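Local coordinates for intracellular serine protease (Bacillus licheniformis, PDB 4ZOQ), which is a subtilisin-family (S8) serine protease acting on lanthipeptide precursors, probably as an endopeptidase, represented here by its N-terminal prodomain, at residues Leu45-Ala48 with Glu49-Ile53. Numbering follows the deposited sequence.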
loop_
_atom_site.group_PDB
_atom_site.type_symbol
_atom_site.label_atom_id
_atom_site.label_comp_id
_atom_site.label_asym_id
_atom_site.label_seq_id
_atom_site.Cartn_x
_atom_site.Cartn_y
_atom_site.Cartn_z
ATOM N N LEU A 45 -3.989 1.303 31.094
ATOM C CA LEU A 45 -2.882 2.223 31.331
ATOM C C LEU A 45 -2.613 2.432 32.809
ATOM O O LEU A 45 -1.534 2.891 33.168
ATOM C CB LEU A 45 -3.144 3.571 30.666
ATOM C CG LEU A 45 -3.191 3.573 29.146
ATOM C CD1 LEU A 45 -3.609 4.928 28.629
ATOM C CD2 LEU A 45 -1.816 3.201 28.616
ATOM N N ASP A 46 -3.575 2.061 33.660
ATOM C CA ASP A 46 -3.395 2.177 35.108
ATOM C C ASP A 46 -2.765 0.933 35.681
ATOM O O ASP A 46 -1.968 1.035 36.597
ATOM C CB ASP A 46 -4.731 2.443 35.820
ATOM C CG ASP A 46 -5.341 3.815 35.491
ATOM O OD1 ASP A 46 -4.628 4.752 35.027
ATOM O OD2 ASP A 46 -6.568 3.945 35.711
ATOM N N THR A 47 -3.133 -0.238 35.178
ATOM C CA THR A 47 -2.423 -1.449 35.560
ATOM C C THR A 47 -0.958 -1.407 35.066
ATOM O O THR A 47 -0.047 -1.913 35.718
ATOM C CB THR A 47 -3.109 -2.693 35.012
ATOM O OG1 THR A 47 -4.473 -2.718 35.450
ATOM C CG2 THR A 47 -2.399 -3.937 35.507
ATOM N N ALA A 48 -0.729 -0.784 33.914
ATOM C CA ALA A 48 0.615 -0.749 33.360
ATOM C C ALA A 48 1.540 0.139 34.174
ATOM O O ALA A 48 2.722 -0.157 34.332
ATOM C CB ALA A 48 0.578 -0.259 31.901
ATOM N N GLU A 49 0.989 1.212 34.720
ATOM C CA GLU A 49 1.800 2.159 35.457
ATOM C C GLU A 49 2.080 1.631 36.853
ATOM O O GLU A 49 3.142 1.884 37.436
ATOM C CB GLU A 49 1.064 3.491 35.545
ATOM C CG GLU A 49 1.773 4.554 36.332
ATOM C CD GLU A 49 0.853 5.733 36.559
ATOM O OE1 GLU A 49 -0.168 5.821 35.830
ATOM O OE2 GLU A 49 1.146 6.573 37.444
ATOM N N GLN A 50 1.209 0.743 37.299
ATOM C CA GLN A 50 1.347 0.155 38.609
ATOM C C GLN A 50 2.348 -0.989 38.588
ATOM O O GLN A 50 2.775 -1.480 39.643
ATOM C CB GLN A 50 -0.034 -0.336 39.044
ATOM C CG GLN A 50 -0.097 -1.360 40.146
ATOM C CD GLN A 50 -1.509 -1.907 40.307
ATOM O OE1 GLN A 50 -2.466 -1.343 39.763
ATOM N NE2 GLN A 50 -1.644 -3.019 41.030
ATOM N N PHE A 51 2.787 -1.351 37.383
ATOM C CA PHE A 51 3.800 -2.378 37.210
ATOM C C PHE A 51 4.940 -1.848 36.389
ATOM O O PHE A 51 5.565 -2.610 35.724
ATOM C CB PHE A 51 3.240 -3.631 36.526
ATOM C CG PHE A 51 2.285 -4.432 37.369
ATOM C CD1 PHE A 51 0.932 -4.103 37.457
ATOM C CD2 PHE A 51 2.737 -5.565 38.039
ATOM C CE1 PHE A 51 0.057 -4.880 38.243
ATOM C CE2 PHE A 51 1.876 -6.326 38.819
ATOM C CZ PHE A 51 0.549 -5.989 38.921
ATOM N N HIS A 52 5.111 -0.534 36.333
ATOM C CA HIS A 52 6.210 0.110 35.604
ATOM C C HIS A 52 6.515 -0.511 34.238
ATOM O O HIS A 52 7.676 -0.765 33.884
ATOM C CB HIS A 52 7.464 0.127 36.494
ATOM C CG HIS A 52 8.558 1.050 36.009
ATOM N ND1 HIS A 52 8.365 2.394 35.748
ATOM C CD2 HIS A 52 9.849 0.793 35.703
ATOM C CE1 HIS A 52 9.499 2.928 35.321
ATOM N NE2 HIS A 52 10.415 1.976 35.281
ATOM N N ILE A 53 5.459 -0.764 33.478
ATOM C CA ILE A 53 5.654 -1.274 32.141
ATOM C C ILE A 53 5.016 -0.267 31.201
ATOM O O ILE A 53 3.979 0.341 31.510
ATOM C CB ILE A 53 5.046 -2.715 31.921
ATOM C CG1 ILE A 53 3.538 -2.746 32.129
ATOM C CG2 ILE A 53 5.724 -3.789 32.769
ATOM C CD1 ILE A 53 2.782 -2.734 30.815
#
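Ala48 and Ile53 close the C-terminal end of helix 41-49 in a Schellman motif. Ile53 N bonds to Ala48 O at 2.9 Å with an N-H...O angle of 173°, and His52 N reaches Glu49 O in a weak 3.3 Å bond. His52, at positive phi (42°), is the C-prime residue and turns the chain toward strand 54-58. Upstream, Gln50 N to Asp46 O at 3.3 Å is still a helical i+4 to i bond. The same closure sets side chain on side chain: Ile53 CD1 rests 3.5 Å from Ala48 CB, carried there by a chi1 of 61° that tucks Ile53 CG1 between its own backbone N and carbonyl carbon. Thr47 and Phe51 point the same way, Thr47 CG2 lying 3.8 Å from Phe51 CE1, while Thr47 O meets the ring edge in plane, 3.0 Å from Phe51 CD1. Thr47 OG1 instead hydrogen-bonds Lys43 O. Phe51 and Ile53 extend onto Pro75 and Phe76, respectively, of helix 70-80. Replacing Phe51 by alanine would remove the ring, which is likely to leave Thr47 CG2 and Pro75 without their aromatic neighbour. Beside these apolar contacts, Ala48 O, on a buried residue, accepts a straight bond from Ile53 N and a weak one from Phe51 N, so the reversed chain satisfies a carbonyl at the helix end.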